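Local coordinates for protein cortical-lytic enzyme (Clostridium perfringens, PDB 5JIP) that probably acts as a lysozyme-type muramidase that hydrolyses the peptidoglycan of the spore cortex during germination, and binds a magnesium ion, at residues A[12-18]-A[218-224]; A[22-27]-A[212-216]; A[72-76]-A[88-92]; A[122-128]-A[158-164]. One frame throughout, in Å; residues are numbered along the deposited sequence.

Contact 1: residues A[12-18]-A[218-224]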
loop_
_atom_site.group_PDB
_atom_site.type_symbol
_atom_site.label_atom_id
_atom_site.label_comp_id
_atom_site.label_asym_id
_atom_site.label_seq_id
_atom_site.Cartn_x
_atom_site.Cartn_y
_atom_site.Cartn_z
ATOM N N LEU A 12 20.911 4.847 -8.357
ATOM C CA LEU A 12 20.143 5.551 -7.354
ATOM C C LEU A 12 20.353 4.985 -5.961
ATOM O O LEU A 12 19.812 5.549 -5.006
ATOM C CB LEU A 12 18.646 5.512 -7.682
ATOM C CG LEU A 12 18.292 6.211 -8.997
ATOM C CD1 LEU A 12 16.820 5.985 -9.337
ATOM C CD2 LEU A 12 18.616 7.705 -8.902
ATOM N N SER A 13 21.091 3.883 -5.823
ATOM C CA SER A 13 21.182 3.233 -4.524
ATOM C C SER A 13 21.761 4.184 -3.482
ATOM O O SER A 13 22.789 4.830 -3.714
ATOM C CB SER A 13 22.048 1.975 -4.607
ATOM O OG SER A 13 21.466 0.983 -5.445
ATOM N N THR A 14 21.121 4.222 -2.311
ATOM C CA THR A 14 21.683 4.948 -1.183
ATOM C C THR A 14 22.868 4.178 -0.600
ATOM O O THR A 14 23.118 3.017 -0.921
ATOM C CB THR A 14 20.626 5.186 -0.107
ATOM O OG1 THR A 14 20.006 3.951 0.249
ATOM C CG2 THR A 14 19.549 6.175 -0.606
ATOM N N PHE A 15 23.586 4.846 0.292
ATOM C CA PHE A 15 24.878 4.360 0.745
ATOM C C PHE A 15 25.156 4.851 2.155
ATOM O O PHE A 15 24.887 6.008 2.481
ATOM C CB PHE A 15 25.968 4.828 -0.220
ATOM C CG PHE A 15 27.365 4.672 0.311
ATOM C CD1 PHE A 15 28.081 3.511 0.104
ATOM C CD2 PHE A 15 27.958 5.701 1.001
ATOM C CE1 PHE A 15 29.379 3.362 0.602
ATOM C CE2 PHE A 15 29.251 5.574 1.492
ATOM C CZ PHE A 15 29.968 4.410 1.282
ATOM N N GLY A 16 25.744 3.989 2.972
ATOM C CA GLY A 16 26.139 4.408 4.288
ATOM C C GLY A 16 26.824 3.311 5.063
ATOM O O GLY A 16 26.709 2.110 4.743
ATOM N N PRO A 17 27.519 3.705 6.129
ATOM C CA PRO A 17 28.238 2.739 6.954
ATOM C C PRO A 17 27.371 2.181 8.069
ATOM O O PRO A 17 26.334 2.741 8.430
ATOM C CB PRO A 17 29.376 3.591 7.530
ATOM C CG PRO A 17 28.695 4.927 7.757
ATOM C CD PRO A 17 27.804 5.098 6.548
ATOM N N ASP A 18 27.830 1.068 8.638
ATOM C CA ASP A 18 27.380 0.720 9.978
ATOM C C ASP A 18 28.582 0.714 10.911
ATOM O O ASP A 18 29.714 0.407 10.504
ATOM C CB ASP A 18 26.610 -0.616 10.028
ATOM C CG ASP A 18 27.400 -1.781 9.466
ATOM O OD1 ASP A 18 27.351 -1.985 8.236
ATOM O OD2 ASP A 18 28.050 -2.495 10.259
ATOM N N ASP A 218 32.430 -1.143 7.763
ATOM C CA ASP A 218 31.338 -1.814 7.053
ATOM C C ASP A 218 30.601 -0.804 6.186
ATOM O O ASP A 218 30.178 0.245 6.675
ATOM C CB ASP A 218 30.325 -2.433 8.022
ATOM C CG ASP A 218 30.873 -3.545 8.890
ATOM O OD1 ASP A 218 31.972 -4.081 8.620
ATOM O OD2 ASP A 218 30.157 -3.915 9.855
ATOM N N LEU A 219 30.440 -1.108 4.906
ATOM C CA LEU A 219 29.723 -0.225 3.993
ATOM C C LEU A 219 28.568 -0.964 3.324
ATOM O O LEU A 219 28.629 -2.176 3.074
ATOM C CB LEU A 219 30.639 0.339 2.933
ATOM C CG LEU A 219 31.791 1.217 3.469
ATOM C CD1 LEU A 219 32.687 1.617 2.323
ATOM C CD2 LEU A 219 31.248 2.436 4.244
ATOM N N ASN A 220 27.528 -0.203 2.992
ATOM C CA ASN A 220 26.243 -0.777 2.607
ATOM C C ASN A 220 25.610 0.005 1.474
ATOM O O ASN A 220 25.635 1.243 1.463
ATOM C CB ASN A 220 25.249 -0.760 3.771
ATOM C CG ASN A 220 25.782 -1.448 5.007
ATOM O OD1 ASN A 220 25.780 -2.666 5.089
ATOM N ND2 ASN A 220 26.182 -0.662 6.004
ATOM N N TRP A 221 25.007 -0.729 0.549
ATOM C CA TRP A 221 24.052 -0.166 -0.387
ATOM C C TRP A 221 22.641 -0.332 0.161
ATOM O O TRP A 221 22.293 -1.374 0.734
ATOM C CB TRP A 221 24.138 -0.842 -1.762
ATOM C CG TRP A 221 25.479 -0.765 -2.411
ATOM C CD1 TRP A 221 26.305 -1.809 -2.685
ATOM C CD2 TRP A 221 26.163 0.425 -2.855
ATOM N NE1 TRP A 221 27.452 -1.363 -3.286
ATOM C CE2 TRP A 221 27.404 0.007 -3.393
ATOM C CE3 TRP A 221 25.840 1.783 -2.870
ATOM C CZ2 TRP A 221 28.318 0.900 -3.939
ATOM C CZ3 TRP A 221 26.766 2.691 -3.394
ATOM C CH2 TRP A 221 27.987 2.239 -3.934
ATOM N N GLY A 222 21.828 0.694 -0.047
ATOM C CA GLY A 222 20.452 0.684 0.379
ATOM C C GLY A 222 19.478 0.885 -0.769
ATOM O O GLY A 222 19.843 0.880 -1.952
ATOM N N PRO A 223 18.207 1.083 -0.417
ATOM C CA PRO A 223 17.173 1.367 -1.416
ATOM C C PRO A 223 17.456 2.639 -2.208
ATOM O O PRO A 223 18.262 3.486 -1.831
ATOM C CB PRO A 223 15.895 1.523 -0.576
ATOM C CG PRO A 223 16.218 0.955 0.764
ATOM C CD PRO A 223 17.685 1.130 0.953
ATOM N N ASN A 224 16.739 2.774 -3.326
ATOM C CA ASN A 224 16.864 3.956 -4.163
ATOM C C ASN A 224 16.478 5.228 -3.433
ATOM O O ASN A 224 16.975 6.311 -3.771
ATOM C CB ASN A 224 16.001 3.786 -5.399
ATOM C CG ASN A 224 16.554 2.740 -6.334
ATOM O OD1 ASN A 224 17.580 2.112 -6.052
ATOM N ND2 ASN A 224 15.898 2.559 -7.463
HETATM O O HOH W 1 19.034 0.264 -4.459
HETATM O O HOH W 2 32.142 -0.785 10.548
#
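Two antiparallel strands, neighbours in the barrel sheet, pair here, 15-18 from the start of the chain and 218-221 from about two hundred residues later, with the loops beside them joining in. G16 and N220 form a hydrogen-bonded pair (G16 N to N220 O 3.1 Å; the return bond, N220 N to G16 O 3.0 Å, is weak), flanked by the non-hydrogen-bonded pairs F15-W221 and P17-L219. The latter suits proline, which has no NH to give. Beyond the strands, G222 N donates to T14 O at 2.8 Å, while P223 O accepts from T14 N (3.0 Å) and T14 OG1 (2.8 Å). A side chain on G222 would collide with T14 OG1. In the glycoside hydrolase family 25 barrel, strand 217-221 runs antiparallel to both neighbours, 201-208 and 15-19, and so closes the sheet. On the apolar face F15 CD1 lies over the indole of W221, 3.8 Å from CZ3, the two rings inclined obliquely, and F15 CZ meets L219 CD2 at 3.8 Å. The other face is polar: N220 ND2 donates to D18 OD1 (2.8 Å) and G16 O (3.1 Å), and its OD1 bonds W176, as D18 does Q203. D18 OD2 and D218 OD2 approach to 2.6 Å; a bound buffer molecule, MES, lies about 3 Å from the D218 side chain.

Contact 2: residues A[22-27]-A[212-216]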
loop_
_atom_site.group_PDB
_atom_site.type_symbol
_atom_site.label_atom_id
_atom_site.label_comp_id
_atom_site.label_asym_id
_atom_site.label_seq_id
_atom_site.Cartn_x
_atom_site.Cartn_y
_atom_site.Cartn_z
ATOM N N PHE A 22 33.572 0.008 18.496
ATOM C CA PHE A 22 34.941 -0.279 18.071
ATOM C C PHE A 22 35.323 0.484 16.819
ATOM O O PHE A 22 36.467 0.397 16.369
ATOM C CB PHE A 22 35.115 -1.806 17.880
ATOM C CG PHE A 22 34.642 -2.590 19.070
ATOM C CD1 PHE A 22 35.262 -2.424 20.299
ATOM C CD2 PHE A 22 33.559 -3.468 18.979
ATOM C CE1 PHE A 22 34.819 -3.105 21.394
ATOM C CE2 PHE A 22 33.110 -4.138 20.072
ATOM C CZ PHE A 22 33.738 -3.978 21.284
ATOM N N SER A 23 34.399 1.248 16.257
ATOM C CA SER A 23 34.729 2.094 15.128
ATOM C C SER A 23 35.602 3.234 15.626
ATOM O O SER A 23 35.280 3.865 16.632
ATOM C CB SER A 23 33.451 2.644 14.513
ATOM O OG SER A 23 32.633 1.587 14.077
ATOM N N ARG A 24 36.715 3.474 14.963
ATOM C CA ARG A 24 37.673 4.467 15.437
ATOM C C ARG A 24 37.555 5.788 14.692
ATOM O O ARG A 24 37.432 5.811 13.468
ATOM C CB ARG A 24 39.088 3.926 15.285
ATOM C CG ARG A 24 39.255 2.616 16.026
ATOM C CD ARG A 24 40.705 2.161 16.092
ATOM N NE ARG A 24 41.260 1.819 14.780
ATOM C CZ ARG A 24 41.015 0.693 14.110
ATOM N NH1 ARG A 24 41.604 0.501 12.930
ATOM N NH2 ARG A 24 40.165 -0.226 14.580
ATOM N N ASP A 25 37.667 6.898 15.430
ATOM C CA ASP A 25 37.851 8.209 14.813
ATOM C C ASP A 25 36.666 8.559 13.908
ATOM O O ASP A 25 36.827 8.839 12.728
ATOM C CB ASP A 25 39.173 8.279 14.032
ATOM C CG ASP A 25 40.384 7.927 14.907
ATOM O OD1 ASP A 25 40.237 7.773 16.148
ATOM O OD2 ASP A 25 41.495 7.773 14.359
ATOM N N VAL A 26 35.466 8.525 14.483
ATOM C CA VAL A 26 34.250 8.752 13.708
ATOM C C VAL A 26 33.894 10.241 13.738
ATOM O O VAL A 26 33.550 10.786 14.792
ATOM C CB VAL A 26 33.095 7.891 14.235
ATOM C CG1 VAL A 26 31.805 8.196 13.460
ATOM C CG2 VAL A 26 33.459 6.397 14.160
ATOM N N ASN A 27 33.950 10.896 12.581
ATOM C CA ASN A 27 33.567 12.294 12.467
ATOM C C ASN A 27 32.220 12.376 11.756
ATOM O O ASN A 27 32.142 12.277 10.530
ATOM C CB ASN A 27 34.613 13.096 11.722
ATOM C CG ASN A 27 34.315 14.559 11.748
ATOM O OD1 ASN A 27 33.146 14.964 11.805
ATOM N ND2 ASN A 27 35.364 15.376 11.750
ATOM N N GLY A 212 35.760 10.142 7.249
ATOM C CA GLY A 212 34.929 10.303 8.417
ATOM C C GLY A 212 34.913 9.109 9.331
ATOM O O GLY A 212 34.354 9.199 10.438
ATOM N N VAL A 213 35.504 7.990 8.911
ATOM C CA VAL A 213 35.739 6.847 9.777
ATOM C C VAL A 213 37.204 6.476 9.635
ATOM O O VAL A 213 37.692 6.303 8.512
ATOM C CB VAL A 213 34.841 5.649 9.429
ATOM C CG1 VAL A 213 35.138 4.505 10.346
ATOM C CG2 VAL A 213 33.381 6.046 9.527
ATOM N N GLY A 214 37.898 6.355 10.766
ATOM C CA GLY A 214 39.321 6.089 10.719
ATOM C C GLY A 214 39.647 4.639 10.444
ATOM O O GLY A 214 40.647 4.339 9.782
ATOM N N SER A 215 38.819 3.738 10.914
ATOM C CA SER A 215 39.067 2.311 10.794
ATOM C C SER A 215 38.420 1.755 9.524
ATOM O O SER A 215 37.514 2.367 8.959
ATOM C CB SER A 215 38.528 1.584 12.032
ATOM O OG SER A 215 37.275 2.113 12.462
ATOM N N PRO A 216 38.908 0.626 9.021
ATOM C CA PRO A 216 38.200 -0.073 7.936
ATOM C C PRO A 216 36.769 -0.343 8.374
ATOM O O PRO A 216 36.528 -0.846 9.467
ATOM C CB PRO A 216 38.997 -1.368 7.768
ATOM C CG PRO A 216 40.369 -1.059 8.383
ATOM C CD PRO A 216 40.058 -0.147 9.523
HETATM O O HOH W 3 36.219 -0.866 13.427
HETATM O O HOH W 4 43.038 2.310 11.124
#
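R24 O accepts a 2.8 Å hydrogen bond from G214 N, and N27 N donates one of equal length to G212 O. At R24 the backbone pairing gives way to a side chain: R24 N points almost straight at S215 OG (2.9 Å), a small hydroxyl that can stand in for a carbonyl. G214 N also makes a weak bond to D25 O at 3.3 Å, possible because D25 adopts a left-handed conformation that brings its carbonyl round beside that of R24. Glycines suit their places on the opposing segment. G212 has a positive phi, at which a side chain would jam against the preceding carbonyl, and a CB on G214 would clash with D25 CB and R24 O. Farther out, the R24 guanidinium lays one face over S215, CZ 3.4 Å from CB, and R24 NH1 comes within 3.8 Å of P216 CD. NH1 also donates to water 4 (2.9 Å), which bonds G214 O weakly at 3.4 Å. V26 and V213 turn apolar branches onto L19 and L31, while N27 OD1 caps helix 28-34 by accepting from T30 N. Both segments are connections at one rim of the barrel: the loop at the C-terminal end of strand 15-19 meets the link into strand 217-221, the antiparallel strand of this glycoside hydrolase family 25 barrel.

Contact 3: residues A[72-76]-A[88-92]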
loop_
_atom_site.group_PDB
_atom_site.type_symbol
_atom_site.label_atom_id
_atom_site.label_comp_id
_atom_site.label_asym_id
_atom_site.label_seq_id
_atom_site.Cartn_x
_atom_site.Cartn_y
_atom_site.Cartn_z
ATOM N N ALA A 72 19.563 1.450 14.416
ATOM C CA ALA A 72 20.456 0.650 15.251
ATOM C C ALA A 72 20.084 -0.822 15.223
ATOM O O ALA A 72 18.936 -1.202 14.950
ATOM C CB ALA A 72 20.447 1.164 16.683
ATOM N N TYR A 73 21.065 -1.647 15.590
ATOM C CA TYR A 73 20.893 -3.081 15.577
ATOM C C TYR A 73 21.220 -3.691 16.935
ATOM O O TYR A 73 21.919 -3.095 17.774
ATOM C CB TYR A 73 21.743 -3.741 14.488
ATOM C CG TYR A 73 23.237 -3.629 14.613
ATOM C CD1 TYR A 73 23.966 -4.490 15.436
ATOM C CD2 TYR A 73 23.935 -2.697 13.867
ATOM C CE1 TYR A 73 25.327 -4.387 15.532
ATOM C CE2 TYR A 73 25.315 -2.589 13.960
ATOM C CZ TYR A 73 25.998 -3.434 14.790
ATOM O OH TYR A 73 27.362 -3.307 14.874
ATOM N N HIS A 74 20.654 -4.875 17.133
ATOM C CA HIS A 74 20.942 -5.759 18.256
ATOM C C HIS A 74 21.659 -7.012 17.762
ATOM O O HIS A 74 21.163 -7.699 16.858
ATOM C CB HIS A 74 19.652 -6.166 18.976
ATOM C CG HIS A 74 19.860 -7.221 20.017
ATOM N ND1 HIS A 74 20.468 -6.960 21.224
ATOM C CD2 HIS A 74 19.551 -8.542 20.028
ATOM C CE1 HIS A 74 20.506 -8.073 21.941
ATOM N NE2 HIS A 74 19.965 -9.049 21.234
ATOM N N PHE A 75 22.784 -7.357 18.392
ATOM C CA PHE A 75 23.482 -8.593 18.053
ATOM C C PHE A 75 22.825 -9.738 18.807
ATOM O O PHE A 75 22.876 -9.808 20.043
ATOM C CB PHE A 75 24.974 -8.519 18.364
ATOM C CG PHE A 75 25.713 -9.744 17.938
ATOM C CD1 PHE A 75 25.800 -10.849 18.766
ATOM C CD2 PHE A 75 26.302 -9.797 16.696
ATOM C CE1 PHE A 75 26.464 -11.990 18.359
ATOM C CE2 PHE A 75 26.963 -10.939 16.274
ATOM C CZ PHE A 75 27.062 -12.021 17.114
ATOM N N ALA A 76 22.220 -10.648 18.055
ATOM C CA ALA A 76 21.403 -11.703 18.637
ATOM C C ALA A 76 22.257 -12.814 19.246
ATOM O O ALA A 76 23.349 -13.128 18.761
ATOM C CB ALA A 76 20.509 -12.288 17.567
ATOM N N GLN A 88 15.386 -10.692 24.762
ATOM C CA GLN A 88 16.282 -9.853 23.985
ATOM C C GLN A 88 15.511 -8.788 23.226
ATOM O O GLN A 88 15.962 -7.640 23.150
ATOM C CB GLN A 88 17.128 -10.690 23.045
ATOM C CG GLN A 88 18.251 -11.405 23.799
ATOM C CD GLN A 88 19.045 -12.331 22.937
ATOM O OE1 GLN A 88 19.531 -11.956 21.861
ATOM N NE2 GLN A 88 19.216 -13.555 23.419
ATOM N N ALA A 89 14.336 -9.129 22.688
ATOM C CA ALA A 89 13.536 -8.097 22.030
ATOM C C ALA A 89 13.152 -6.994 23.013
ATOM O O ALA A 89 13.241 -5.800 22.692
ATOM C CB ALA A 89 12.284 -8.697 21.390
ATOM N N ASP A 90 12.734 -7.365 24.224
ATOM C CA ASP A 90 12.379 -6.342 25.198
ATOM C C ASP A 90 13.587 -5.498 25.576
ATOM O O ASP A 90 13.456 -4.293 25.798
ATOM C CB ASP A 90 11.773 -6.973 26.454
ATOM C CG ASP A 90 10.336 -7.440 26.252
ATOM O OD1 ASP A 90 9.710 -7.141 25.209
ATOM O OD2 ASP A 90 9.820 -8.113 27.154
ATOM N N GLN A 91 14.769 -6.119 25.682
ATOM C CA GLN A 91 15.975 -5.368 26.040
ATOM C C GLN A 91 16.351 -4.384 24.944
ATOM O O GLN A 91 16.726 -3.238 25.222
ATOM C CB GLN A 91 17.132 -6.328 26.296
ATOM C CG GLN A 91 17.005 -7.148 27.588
ATOM C CD GLN A 91 17.987 -8.324 27.646
ATOM O OE1 GLN A 91 18.405 -8.847 26.618
ATOM N NE2 GLN A 91 18.337 -8.745 28.847
ATOM N N PHE A 92 16.271 -4.831 23.691
ATOM C CA PHE A 92 16.553 -3.976 22.544
ATOM C C PHE A 92 15.605 -2.777 22.505
ATOM O O PHE A 92 16.039 -1.635 22.304
ATOM C CB PHE A 92 16.451 -4.839 21.289
ATOM C CG PHE A 92 16.820 -4.144 19.998
ATOM C CD1 PHE A 92 17.839 -3.200 19.934
ATOM C CD2 PHE A 92 16.150 -4.481 18.829
ATOM C CE1 PHE A 92 18.170 -2.606 18.730
ATOM C CE2 PHE A 92 16.482 -3.885 17.628
ATOM C CZ PHE A 92 17.485 -2.945 17.571
#
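Strand 72-75 and the helical turn 88-92 run roughly antiparallel, their directions 147° apart and their axes 9.7 Å from each other at closest, so side chains must bridge the gap. Alternation along the strand turns A72 and H74 toward the helix and Y73 and F75 away; Q88 and F92, one helical turn apart, answer them. The F92 ring lies under the H74 methylene in a CH-pi contact, H74 CB 3.6 Å from the ring centroid, while F92 CZ reaches A72 O at 3.5 Å over the space left by the small alanine. H74 NE2 donates a nearly linear 3.0 Å hydrogen bond to Q88 OE1, giving a buried imidazole a neutral partner. H74 ND1 bonds S43, and Q88 NE2 bonds the K77 carbonyl. These segments belong to the beta-alpha-beta crossover of strand 70-75, helix 83-100 and strand 111-113; strand 38-44 pairs with strand 70-75 and meets F92 through A42 and S43, while F134 and W130 of helix 124-142 pack against Q88.

Contact 4: residues A[122-128]-A[158-164]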
loop_
_atom_site.group_PDB
_atom_site.type_symbol
_atom_site.label_atom_id
_atom_site.label_comp_id
_atom_site.label_asym_id
_atom_site.label_seq_id
_atom_site.Cartn_x
_atom_site.Cartn_y
_atom_site.Cartn_z
ATOM N N LEU A 122 21.852 -25.602 16.672
ATOM C CA LEU A 122 20.440 -25.348 16.417
ATOM C C LEU A 122 20.055 -25.888 15.052
ATOM O O LEU A 122 20.821 -25.784 14.089
ATOM C CB LEU A 122 20.099 -23.850 16.480
ATOM C CG LEU A 122 20.321 -23.136 17.815
ATOM C CD1 LEU A 122 19.941 -21.663 17.683
ATOM C CD2 LEU A 122 19.553 -23.788 18.929
ATOM N N THR A 123 18.863 -26.473 14.979
ATOM C CA THR A 123 18.283 -26.780 13.684
ATOM C C THR A 123 17.810 -25.489 13.007
ATOM O O THR A 123 17.627 -24.446 13.644
ATOM C CB THR A 123 17.110 -27.751 13.829
ATOM O OG1 THR A 123 16.012 -27.072 14.438
ATOM C CG2 THR A 123 17.478 -28.929 14.697
ATOM N N THR A 124 17.617 -25.571 11.692
ATOM C CA THR A 124 17.033 -24.446 10.977
ATOM C C THR A 124 15.682 -24.054 11.567
ATOM O O THR A 124 15.373 -22.863 11.694
ATOM C CB THR A 124 16.914 -24.793 9.510
ATOM O OG1 THR A 124 18.220 -25.076 9.010
ATOM C CG2 THR A 124 16.270 -23.638 8.718
ATOM N N THR A 125 14.857 -25.039 11.946
ATOM C CA THR A 125 13.575 -24.703 12.565
ATOM C C THR A 125 13.797 -23.950 13.864
ATOM O O THR A 125 13.123 -22.952 14.140
ATOM C CB THR A 125 12.744 -25.965 12.820
ATOM O OG1 THR A 125 12.519 -26.657 11.583
ATOM C CG2 THR A 125 11.391 -25.621 13.466
ATOM N N GLU A 126 14.743 -24.408 14.679
ATOM C CA GLU A 126 14.977 -23.747 15.951
ATOM C C GLU A 126 15.495 -22.323 15.748
ATOM O O GLU A 126 15.058 -21.399 16.447
ATOM C CB GLU A 126 15.953 -24.574 16.792
ATOM C CG GLU A 126 15.345 -25.868 17.307
ATOM C CD GLU A 126 16.354 -26.803 17.932
ATOM O OE1 GLU A 126 17.503 -26.873 17.434
ATOM O OE2 GLU A 126 15.981 -27.466 18.931
ATOM N N LEU A 127 16.423 -22.130 14.810
ATOM C CA LEU A 127 16.976 -20.790 14.602
ATOM C C LEU A 127 15.901 -19.851 14.071
ATOM O O LEU A 127 15.701 -18.752 14.597
ATOM C CB LEU A 127 18.158 -20.840 13.647
ATOM C CG LEU A 127 18.806 -19.494 13.303
ATOM C CD1 LEU A 127 19.347 -18.832 14.542
ATOM C CD2 LEU A 127 19.943 -19.638 12.298
ATOM N N VAL A 128 15.167 -20.287 13.050
ATOM C CA VAL A 128 14.152 -19.428 12.459
ATOM C C VAL A 128 13.034 -19.154 13.461
ATOM O O VAL A 128 12.546 -18.030 13.545
ATOM C CB VAL A 128 13.628 -20.042 11.141
ATOM C CG1 VAL A 128 12.410 -19.291 10.628
ATOM C CG2 VAL A 128 14.712 -20.064 10.033
ATOM N N TYR A 158 22.145 -22.751 7.080
ATOM C CA TYR A 158 20.844 -23.080 7.646
ATOM C C TYR A 158 19.831 -23.378 6.549
ATOM O O TYR A 158 18.655 -23.030 6.651
ATOM C CB TYR A 158 20.372 -21.958 8.556
ATOM C CG TYR A 158 21.062 -22.001 9.893
ATOM C CD1 TYR A 158 20.614 -22.853 10.892
ATOM C CD2 TYR A 158 22.187 -21.216 10.144
ATOM C CE1 TYR A 158 21.247 -22.913 12.116
ATOM C CE2 TYR A 158 22.830 -21.264 11.369
ATOM C CZ TYR A 158 22.356 -22.108 12.348
ATOM O OH TYR A 158 22.970 -22.167 13.568
ATOM N N ASP A 159 20.296 -24.022 5.477
ATOM C CA ASP A 159 19.412 -24.547 4.441
ATOM C C ASP A 159 18.609 -23.433 3.795
ATOM O O ASP A 159 17.418 -23.596 3.529
ATOM C CB ASP A 159 18.442 -25.595 5.001
ATOM C CG ASP A 159 19.125 -26.876 5.419
ATOM O OD1 ASP A 159 19.796 -27.501 4.570
ATOM O OD2 ASP A 159 18.967 -27.253 6.601
ATOM N N ASP A 160 19.235 -22.281 3.552
ATOM C CA ASP A 160 18.518 -21.196 2.896
ATOM C C ASP A 160 17.409 -20.644 3.781
ATOM O O ASP A 160 16.489 -19.992 3.290
ATOM C CB ASP A 160 17.929 -21.695 1.562
ATOM C CG ASP A 160 17.841 -20.611 0.483
ATOM O OD1 ASP A 160 18.641 -19.664 0.513
ATOM O OD2 ASP A 160 16.985 -20.730 -0.436
ATOM N N PHE A 161 17.447 -20.921 5.083
ATOM C CA PHE A 161 16.377 -20.548 6.006
ATOM C C PHE A 161 15.043 -21.170 5.600
ATOM O O PHE A 161 13.971 -20.669 5.951
ATOM C CB PHE A 161 16.216 -19.022 6.113
ATOM C CG PHE A 161 17.231 -18.349 6.981
ATOM C CD1 PHE A 161 18.280 -19.048 7.572
ATOM C CD2 PHE A 161 17.113 -16.994 7.239
ATOM C CE1 PHE A 161 19.208 -18.387 8.395
ATOM C CE2 PHE A 161 18.021 -16.350 8.042
ATOM C CZ PHE A 161 19.081 -17.048 8.614
ATOM N N LYS A 162 15.097 -22.288 4.893
ATOM C CA LYS A 162 13.886 -23.053 4.595
ATOM C C LYS A 162 13.541 -23.934 5.780
ATOM O O LYS A 162 14.367 -24.732 6.228
ATOM C CB LYS A 162 14.081 -23.893 3.340
ATOM C CG LYS A 162 12.802 -24.611 2.898
ATOM C CD LYS A 162 12.961 -25.231 1.527
ATOM C CE LYS A 162 11.612 -25.719 1.004
ATOM N NZ LYS A 162 11.702 -26.488 -0.284
ATOM N N VAL A 163 12.339 -23.774 6.311
ATOM C CA VAL A 163 11.889 -24.534 7.470
ATOM C C VAL A 163 11.062 -25.710 6.962
ATOM O O VAL A 163 10.075 -25.485 6.253
ATOM C CB VAL A 163 11.072 -23.676 8.431
ATOM C CG1 VAL A 163 10.476 -24.549 9.555
ATOM C CG2 VAL A 163 11.980 -22.568 8.987
ATOM N N PRO A 164 11.399 -26.943 7.322
ATOM C CA PRO A 164 10.586 -28.104 6.906
ATOM C C PRO A 164 9.101 -27.903 7.183
ATOM O O PRO A 164 8.691 -27.572 8.289
ATOM C CB PRO A 164 11.166 -29.244 7.752
ATOM C CG PRO A 164 12.609 -28.866 7.923
ATOM C CD PRO A 164 12.605 -27.356 8.060
HETATM O O HOH W 5 10.073 -27.623 10.849
#
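L127 and V128, near the start of helix 124-142, form the apolar centre with Y158, F161 and V163 from the loop after helix 152-157, a helix-to-loop packing in the beta/alpha barrel. L127 CD2 sits over the face of the Y158 ring in a CH-pi contact and is 4.2 Å from F161 CE1. V128 packs on both V163 and F161: CG1 is 3.7 Å from V163 CG2, and CG2 lies 4.3 Å from F161 CG. The loop can offer both aromatics because D159, D160 and F161 all take positive phi values, curling the chain so that F161 N bonds Y158 O (2.9 Å) and K162 N bonds D159 O (3.0 Å). The Y158 hydroxyl bonds P117. Farther out, a capping box starts the helix: T123 OG1 accepts from E126 N at 3.0 Å, and E126 OE1 from T123 N at 2.8 Å, satisfying NH groups that the first turn leaves without carbonyl partners. T124 turns toward the loop, its methyl CG2 3.3 Å from K162 O. At the solvent edge, water 5 lies 2.7 Å from T125 OG1 and donates to P164 O at 2.9 Å.

Along the chain the first segments of contacts 1 to 4 follow in that order; contact 3 closes before contact 4 opens, and both are complete before 212-216 and 218-224 close contacts 2 and 1. Contact 1 thus ties the two ends of the barrel sheet together, and contact 2, its centre about 17 Å away, joins the loop after strand 15-19 to the one leading into strand 217-221. Contact 3 reaches that sheet too, its nearest atoms about 5 Å from contact 1, and covers it with helix 83-100. Contact 4, on helix 124-142, lies about 36 Å from contact 2 between centres. The side chain of P223 is about 8 Å from the magnesium ion bound by D227, M230, D258 and D304.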